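Long-range contacts in hydrazine synthase subunit beta (Candidatus Kuenenia stuttgartiensis, PDB 5C2V), which serves in the hydrazine synthase complex, which condenses nitric oxide with ammonium, and may modulate passage of the hydroxylamine intermediate between the gamma and alpha active sites: residues 12-17 and 29-34; 48-54 and 87-92. One frame throughout, in Å; residues are numbered along the deposited sequence.

How the contacts relate
From the N terminus, the chain of this beta-propeller first folds back on itself in contact 1, where residues 12-17 meet 29-34 and close the hairpin of strands 15-20 and 26-31 at its open end, away from its turn. It then adds strands 36-41 and 46-52 to that sheet, and from the last of these contact 2 opens. Residues 48-54 meet 87-92 only after strands 57-62, 68-73 and 78-83 have been laid down, so the two loops follow one another in series without crossing. Contact 1 thus works within a blade and contact 2 between successive blades. Their centres lie about 14 Å apart, and Asn31 packs against Glu50 where they touch.

Contact 1 of 2, residues 12-17 and 29-34; sequences LPGPFH and ISNQSG
The carbonyl oxygen Ser30 O receives the amide Phe16 N at 2.9 Å, nearly in line with its C=O, while the CA-H of Pro15 also approaches it, its CA 3.5 Å away. This is the antiparallel hairpin that opens a beta-propeller blade, with Pro15 and Asn31 as a non-hydrogen-bonded pair. Beyond it the chain of 32-34 turns back against the loop before the strand, with helical backbone angles: Ser33 N bonds to Pro13 O at 2.9 Å, and Gln32 N reaches Gly14 O from above the carbonyl plane.

Pro15 and Asn31 share a face of the sheet; Pro15 also lies side by side with Ile29, CB of the proline 3.4 Å from CG2 of the isoleucine. Asn31 packs its CG on Pro13 CB, while its ND2 is bonded to Thr38 OG1 on the next strand. Pro13 and Pro15 also pack against the gamma subunit. With CG anti to the backbone nitrogen (chi1 -171°), the extended Gln32 runs out along Phe16 and bonds through NE2 to Glu58. Its amide stacks on the ring with the planes 28° apart, NE2 lying 3.8 Å above one face and displaced toward the rim.

Contact 2 of 2, residues 48-54 and 87-92; sequences TGEVAVR and KQEIKE
Strands 48-52 and 88-92 run in nearly the same direction, 27° apart, but their axes come no closer than 6.4 Å, too wide a spacing for neighbours in one sheet. Side chains therefore carry the contact. Val51 turns both methyls onto the backbone of Lys87: CG2 lies 3.5 Å from Lys87 O and CG1 sits somewhat farther off, while CB of the lysine also touches CG2. The rest of the Lys87 chain runs back alongside the first strand and bends at its last torsion, leaving NZ 3.8 Å from Thr48 O.

This is how two blades of a beta-propeller meet at their outer edges: each segment belongs to the fourth strand of its own four-stranded sheet, Val51 pairing with Val37 and Ile90 with Val81. Two beta bulges interrupt the pairing of the second strand with the one before it, a G1 bulge at Lys87 and Gln88 and a classic bulge at Ile90 and Lys91.

Past the last paired residues, Arg54 enters between two acids. It bends at its second torsion (chi2 -49°), which brings the guanidinium back over the neighbouring blade. Glu89, extended from its strand, crosses Arg54 at about a right angle and puts OE2 3.5 Å above the centre of one guanidinium face. Its OE1 is 3.3 Å from Arg54 NE but well out of the plane, so this salt bridge is one of charge alone; the same OE1 accepts a hydrogen bond from Ser80 OG. Glu92 comes in obliquely, its carboxylate 51° from the guanidinium plane. The salt bridge from its OE2 to Arg54 NE is modelled doubtfully short. The other oxygen, Glu92 OE1, forms a salt bridge with Lys94 NZ.

Contact 1 of 2, residues 12-17 and 29-34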
ATOM      1  N   LEU B  12      16.008   6.326 -61.828  1.00 66.55           N
ATOM      2  CA  LEU B  12      14.960   5.848 -60.931  1.00 50.37           C
ATOM      3  C   LEU B  12      13.787   6.820 -60.837  1.00 67.90           C
ATOM      4  O   LEU B  12      13.986   8.029 -60.722  1.00 61.90           O
ATOM      5  CB  LEU B  12      15.543   5.594 -59.541  1.00 65.33           C
ATOM      6  CG  LEU B  12      16.767   4.675 -59.518  1.00 53.29           C
ATOM      7  CD1 LEU B  12      17.322   4.550 -58.112  1.00 55.18           C
ATOM      8  CD2 LEU B  12      16.419   3.310 -60.086  1.00 49.36           C
ATOM      9  N   PRO B  13      12.554   6.287 -60.890  1.00 61.88           N
ATOM     10  CA  PRO B  13      11.321   7.087 -60.858  1.00 55.53           C
ATOM     11  C   PRO B  13      11.100   7.839 -59.544  1.00 52.04           C
ATOM     12  O   PRO B  13      10.679   8.996 -59.584  1.00 59.52           O
ATOM     13  CB  PRO B  13      10.222   6.041 -61.073  1.00 60.17           C
ATOM     14  CG  PRO B  13      10.822   4.761 -60.615  1.00 65.85           C
ATOM     15  CD  PRO B  13      12.271   4.845 -60.985  1.00 58.66           C
ATOM     16  N   GLY B  14      11.377   7.204 -58.407  1.00 54.06           N
ATOM     17  CA  GLY B  14      11.270   7.887 -57.128  1.00 51.64           C
ATOM     18  C   GLY B  14       9.866   8.308 -56.728  1.00 64.05           C
ATOM     19  O   GLY B  14       9.620   9.504 -56.570  1.00 66.35           O
ATOM     20  N   PRO B  15       8.926   7.349 -56.609  1.00 51.43           N
ATOM     21  CA  PRO B  15       7.527   7.763 -56.427  1.00 53.32           C
ATOM     22  C   PRO B  15       7.310   8.661 -55.208  1.00 52.09           C
ATOM     23  O   PRO B  15       7.650   8.283 -54.087  1.00 55.59           O
ATOM     24  CB  PRO B  15       6.797   6.430 -56.222  1.00 53.96           C
ATOM     25  CG  PRO B  15       7.728   5.373 -56.731  1.00 57.73           C
ATOM     26  CD  PRO B  15       9.102   5.891 -56.492  1.00 42.86           C
ATOM     27  N   PHE B  16       6.741   9.843 -55.442  1.00 52.09           N
ATOM     28  CA  PHE B  16       6.407  10.777 -54.372  1.00 48.08           C
ATOM     29  C   PHE B  16       4.955  10.773 -53.877  1.00 64.81           C
ATOM     30  O   PHE B  16       4.659  11.333 -52.821  1.00 60.34           O
ATOM     31  CB  PHE B  16       6.765  12.189 -54.838  1.00 53.71           C
ATOM     32  CG  PHE B  16       7.093  13.130 -53.722  1.00 57.90           C
ATOM     33  CD1 PHE B  16       8.297  13.027 -53.048  1.00 42.22           C
ATOM     34  CD2 PHE B  16       6.206  14.129 -53.357  1.00 42.48           C
ATOM     35  CE1 PHE B  16       8.607  13.894 -52.022  1.00 42.13           C
ATOM     36  CE2 PHE B  16       6.512  15.001 -52.332  1.00 40.96           C
ATOM     37  CZ  PHE B  16       7.714  14.884 -51.663  1.00 52.89           C
ATOM     38  N   HIS B  17       4.058  10.136 -54.623  1.00 56.29           N
ATOM     39  CA  HIS B  17       2.629  10.250 -54.332  1.00 47.59           C
ATOM     40  C   HIS B  17       1.852   9.102 -54.962  1.00 54.10           C
ATOM     41  O   HIS B  17       2.322   8.480 -55.914  1.00 54.27           O
ATOM     42  CB  HIS B  17       2.095  11.602 -54.829  1.00 61.63           C
ATOM     43  CG  HIS B  17       0.706  11.926 -54.367  1.00 70.28           C
ATOM     44  ND1 HIS B  17      -0.422  11.504 -55.038  1.00 65.95           N
ATOM     45  CD2 HIS B  17       0.265  12.637 -53.303  1.00 59.37           C
ATOM     46  CE1 HIS B  17      -1.497  11.940 -54.407  1.00 55.36           C
ATOM     47  NE2 HIS B  17      -1.109  12.630 -53.349  1.00 64.01           N
ATOM     48  N   ILE B  29       0.702   6.772 -59.886  1.00 70.94           N
ATOM     49  CA  ILE B  29       1.853   7.134 -59.075  1.00 69.02           C
ATOM     50  C   ILE B  29       2.618   8.302 -59.684  1.00 69.41           C
ATOM     51  O   ILE B  29       3.054   8.230 -60.826  1.00 59.64           O
ATOM     52  CB  ILE B  29       2.820   5.949 -58.902  1.00 56.91           C
ATOM     53  CG1 ILE B  29       2.160   4.811 -58.118  1.00 45.81           C
ATOM     54  CG2 ILE B  29       4.073   6.401 -58.210  1.00 57.06           C
ATOM     55  CD1 ILE B  29       1.507   3.762 -58.989  1.00 57.58           C
ATOM     56  N   SER B  30       2.794   9.373 -58.921  1.00 69.54           N
ATOM     57  CA  SER B  30       3.580  10.492 -59.413  1.00 49.06           C
ATOM     58  C   SER B  30       5.050  10.219 -59.140  1.00 50.74           C
ATOM     59  O   SER B  30       5.456  10.087 -57.991  1.00 65.63           O
ATOM     60  CB  SER B  30       3.146  11.802 -58.754  1.00 42.15           C
ATOM     61  OG  SER B  30       1.788  12.088 -59.036  1.00 55.81           O
ATOM     62  N   ASN B  31       5.846  10.129 -60.200  1.00 63.03           N
ATOM     63  CA  ASN B  31       7.272   9.883 -60.049  1.00 65.29           C
ATOM     64  C   ASN B  31       8.034  11.199 -60.055  1.00 73.58           C
ATOM     65  O   ASN B  31       8.109  11.880 -61.077  1.00 71.58           O
ATOM     66  CB  ASN B  31       7.782   8.963 -61.160  1.00 57.26           C
ATOM     67  CG  ASN B  31       7.047   7.636 -61.201  1.00 70.40           C
ATOM     68  OD1 ASN B  31       6.675   7.086 -60.164  1.00 73.00           O
ATOM     69  ND2 ASN B  31       6.834   7.115 -62.404  1.00 66.25           N
ATOM     70  N   GLN B  32       8.605  11.549 -58.908  1.00 67.95           N
ATOM     71  CA  GLN B  32       9.256  12.841 -58.746  1.00 76.96           C
ATOM     72  C   GLN B  32      10.538  12.923 -59.563  1.00 71.18           C
ATOM     73  O   GLN B  32      10.813  13.937 -60.206  1.00 75.09           O
ATOM     74  CB  GLN B  32       9.558  13.109 -57.270  1.00 62.23           C
ATOM     75  CG  GLN B  32      10.028  14.524 -56.989  1.00 45.53           C
ATOM     76  CD  GLN B  32      10.600  14.687 -55.597  1.00 51.59           C
ATOM     77  OE1 GLN B  32      11.333  13.827 -55.108  1.00 55.19           O
ATOM     78  NE2 GLN B  32      10.267  15.797 -54.948  1.00 49.26           N
ATOM     79  N   SER B  33      11.318  11.848 -59.537  1.00 61.14           N
ATOM     80  CA  SER B  33      12.590  11.813 -60.243  1.00 65.92           C
ATOM     81  C   SER B  33      12.426  11.295 -61.669  1.00 79.50           C
ATOM     82  O   SER B  33      13.370  11.316 -62.456  1.00 76.75           O
ATOM     83  CB  SER B  33      13.596  10.948 -59.482  1.00 77.25           C
ATOM     84  OG  SER B  33      13.770  11.416 -58.157  1.00 87.45           O
ATOM     85  N   GLY B  34      11.225  10.829 -61.997  1.00 76.18           N
ATOM     86  CA  GLY B  34      10.955  10.298 -63.320  1.00 67.97           C
ATOM     87  C   GLY B  34      10.244  11.281 -64.229  1.00 70.93           C
ATOM     88  O   GLY B  34      10.158  11.061 -65.439  1.00 44.29           O
TER

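Contact 2 of 2, residues 48-54 and 87-92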
ATOM      1  N   THR B  48       0.730  -0.752 -66.445  1.00 77.06           N
ATOM      2  CA  THR B  48       0.038  -0.711 -67.726  1.00 90.31           C
ATOM      3  C   THR B  48       0.499   0.449 -68.601  1.00 88.08           C
ATOM      4  O   THR B  48       0.064   0.583 -69.744  1.00 77.43           O
ATOM      5  CB  THR B  48      -1.486  -0.621 -67.525  1.00 82.32           C
ATOM      6  OG1 THR B  48      -1.797   0.524 -66.722  1.00 91.04           O
ATOM      7  CG2 THR B  48      -2.003  -1.874 -66.832  1.00 76.34           C
ATOM      8  N   GLY B  49       1.379   1.287 -68.063  1.00 76.67           N
ATOM      9  CA  GLY B  49       1.935   2.382 -68.833  1.00 78.22           C
ATOM     10  C   GLY B  49       2.597   3.456 -67.992  1.00 77.47           C
ATOM     11  O   GLY B  49       2.435   3.498 -66.772  1.00 73.85           O
ATOM     12  N   GLU B  50       3.343   4.332 -68.657  1.00 70.99           N
ATOM     13  CA  GLU B  50       3.951   5.482 -68.002  1.00 58.27           C
ATOM     14  C   GLU B  50       3.708   6.735 -68.838  1.00 57.47           C
ATOM     15  O   GLU B  50       4.178   6.834 -69.972  1.00 64.90           O
ATOM     16  CB  GLU B  50       5.448   5.247 -67.789  1.00 58.58           C
ATOM     17  CG  GLU B  50       6.155   6.326 -66.988  1.00 74.78           C
ATOM     18  CD  GLU B  50       7.583   5.944 -66.644  1.00 81.58           C
ATOM     19  OE1 GLU B  50       7.997   4.820 -66.999  1.00 90.31           O
ATOM     20  OE2 GLU B  50       8.290   6.764 -66.021  1.00 62.73           O
ATOM     21  N   VAL B  51       2.979   7.693 -68.275  1.00 53.98           N
ATOM     22  CA  VAL B  51       2.600   8.898 -69.006  1.00 61.45           C
ATOM     23  C   VAL B  51       3.493  10.080 -68.647  1.00 68.83           C
ATOM     24  O   VAL B  51       3.599  10.458 -67.481  1.00 68.91           O
ATOM     25  CB  VAL B  51       1.133   9.281 -68.736  1.00 58.29           C
ATOM     26  CG1 VAL B  51       0.767  10.549 -69.493  1.00 58.77           C
ATOM     27  CG2 VAL B  51       0.208   8.138 -69.120  1.00 57.03           C
ATOM     28  N   ALA B  52       4.126  10.666 -69.657  1.00 72.05           N
ATOM     29  CA  ALA B  52       5.053  11.769 -69.442  1.00 62.36           C
ATOM     30  C   ALA B  52       4.335  13.064 -69.073  1.00 57.45           C
ATOM     31  O   ALA B  52       3.361  13.456 -69.715  1.00 72.87           O
ATOM     32  CB  ALA B  52       5.913  11.981 -70.678  1.00 72.19           C
ATOM     33  N   VAL B  53       4.827  13.715 -68.025  1.00 55.47           N
ATOM     34  CA  VAL B  53       4.331  15.019 -67.604  1.00 58.06           C
ATOM     35  C   VAL B  53       5.500  15.986 -67.474  1.00 64.36           C
ATOM     36  O   VAL B  53       6.630  15.658 -67.838  1.00 73.89           O
ATOM     37  CB  VAL B  53       3.571  14.953 -66.265  1.00 75.24           C
ATOM     38  CG1 VAL B  53       2.271  14.178 -66.424  1.00 53.20           C
ATOM     39  CG2 VAL B  53       4.449  14.344 -65.182  1.00 65.63           C
ATOM     40  N   ARG B  54       5.227  17.179 -66.958  1.00 55.59           N
ATOM     41  CA  ARG B  54       6.265  18.189 -66.788  1.00 65.67           C
ATOM     42  C   ARG B  54       7.185  17.842 -65.618  1.00 60.88           C
ATOM     43  O   ARG B  54       7.070  16.774 -65.017  1.00 64.50           O
ATOM     44  CB  ARG B  54       5.643  19.570 -66.580  1.00 71.56           C
ATOM     45  CG  ARG B  54       4.614  19.958 -67.628  1.00 78.95           C
ATOM     46  CD  ARG B  54       5.130  19.716 -69.036  1.00 75.05           C
ATOM     47  NE  ARG B  54       4.156  20.113 -70.048  1.00 93.64           N
ATOM     48  CZ  ARG B  54       4.231  19.774 -71.330  1.00 99.43           C
ATOM     49  NH1 ARG B  54       5.236  19.025 -71.761  1.00102.11           N
ATOM     50  NH2 ARG B  54       3.300  20.181 -72.181  1.00 95.96           N
ATOM     51  N   LYS B  87      -3.782   7.664 -72.318  1.00 90.49           N
ATOM     52  CA  LYS B  87      -2.463   7.652 -71.685  1.00 72.71           C
ATOM     53  C   LYS B  87      -1.570   8.762 -72.243  1.00 62.47           C
ATOM     54  O   LYS B  87      -0.411   8.528 -72.582  1.00 59.60           O
ATOM     55  CB  LYS B  87      -1.788   6.288 -71.866  1.00 60.26           C
ATOM     56  CG  LYS B  87      -2.664   5.101 -71.488  1.00 68.16           C
ATOM     57  CD  LYS B  87      -2.027   3.788 -71.919  1.00 73.75           C
ATOM     58  CE  LYS B  87      -2.949   2.609 -71.654  1.00 69.05           C
ATOM     59  NZ  LYS B  87      -3.254   2.452 -70.206  1.00 60.44           N
ATOM     60  N   GLN B  88      -2.122   9.969 -72.332  1.00 67.21           N
ATOM     61  CA  GLN B  88      -1.424  11.105 -72.931  1.00 74.79           C
ATOM     62  C   GLN B  88      -1.811  12.419 -72.247  1.00 73.60           C
ATOM     63  O   GLN B  88      -2.968  12.606 -71.871  1.00 65.40           O
ATOM     64  CB  GLN B  88      -1.733  11.171 -74.431  1.00 76.42           C
ATOM     65  CG  GLN B  88      -1.223  12.412 -75.148  1.00 72.64           C
ATOM     66  CD  GLN B  88       0.279  12.398 -75.353  1.00 80.10           C
ATOM     67  OE1 GLN B  88       0.927  11.361 -75.214  1.00 92.96           O
ATOM     68  NE2 GLN B  88       0.840  13.553 -75.690  1.00 73.58           N
ATOM     69  N   GLU B  89      -0.850  13.327 -72.086  1.00 70.42           N
ATOM     70  CA  GLU B  89      -1.143  14.637 -71.509  1.00 74.26           C
ATOM     71  C   GLU B  89      -1.740  15.564 -72.560  1.00 66.84           C
ATOM     72  O   GLU B  89      -1.091  15.879 -73.558  1.00 69.82           O
ATOM     73  CB  GLU B  89       0.126  15.266 -70.928  1.00 51.68           C
ATOM     74  CG  GLU B  89      -0.044  16.719 -70.506  1.00 61.88           C
ATOM     75  CD  GLU B  89       1.279  17.449 -70.375  1.00 79.50           C
ATOM     76  OE1 GLU B  89       1.300  18.537 -69.761  1.00 73.32           O
ATOM     77  OE2 GLU B  89       2.295  16.939 -70.891  1.00 91.04           O
ATOM     78  N   ILE B  90      -2.976  16.002 -72.338  1.00 64.70           N
ATOM     79  CA  ILE B  90      -3.649  16.853 -73.314  1.00 66.51           C
ATOM     80  C   ILE B  90      -3.527  18.363 -73.086  1.00 61.40           C
ATOM     81  O   ILE B  90      -3.843  19.145 -73.982  1.00 80.08           O
ATOM     82  CB  ILE B  90      -5.149  16.507 -73.376  1.00 63.95           C
ATOM     83  CG1 ILE B  90      -5.811  16.788 -72.025  1.00 76.69           C
ATOM     84  CG2 ILE B  90      -5.342  15.054 -73.781  1.00 60.21           C
ATOM     85  CD1 ILE B  90      -7.232  16.276 -71.918  1.00 71.00           C
ATOM     86  N   LYS B  91      -3.067  18.782 -71.908  1.00 52.24           N
ATOM     87  CA  LYS B  91      -2.887  20.212 -71.648  1.00 63.21           C
ATOM     88  C   LYS B  91      -1.944  20.494 -70.476  1.00 72.85           C
ATOM     89  O   LYS B  91      -1.721  19.632 -69.623  1.00 68.71           O
ATOM     90  CB  LYS B  91      -4.245  20.881 -71.396  1.00 63.52           C
ATOM     91  CG  LYS B  91      -4.249  22.391 -71.617  1.00 65.84           C
ATOM     92  CD  LYS B  91      -5.653  22.974 -71.551  1.00 58.36           C
ATOM     93  CE  LYS B  91      -5.634  24.480 -71.778  1.00 43.26           C
ATOM     94  NZ  LYS B  91      -7.004  25.065 -71.788  1.00 56.60           N
ATOM     95  N   GLU B  92      -1.408  21.712 -70.436  1.00 74.52           N
ATOM     96  CA  GLU B  92      -0.668  22.199 -69.277  1.00 69.35           C
ATOM     97  C   GLU B  92      -1.190  23.564 -68.834  1.00 63.69           C
ATOM     98  O   GLU B  92      -1.081  24.549 -69.566  1.00 76.38           O
ATOM     99  CB  GLU B  92       0.828  22.286 -69.579  1.00 73.21           C
ATOM    100  CG  GLU B  92       1.641  22.924 -68.461  1.00 79.14           C
ATOM    101  CD  GLU B  92       3.104  23.089 -68.820  1.00 80.90           C
ATOM    102  OE1 GLU B  92       3.810  23.843 -68.117  1.00 77.13           O
ATOM    103  OE2 GLU B  92       3.548  22.466 -69.806  1.00 87.94           O
TER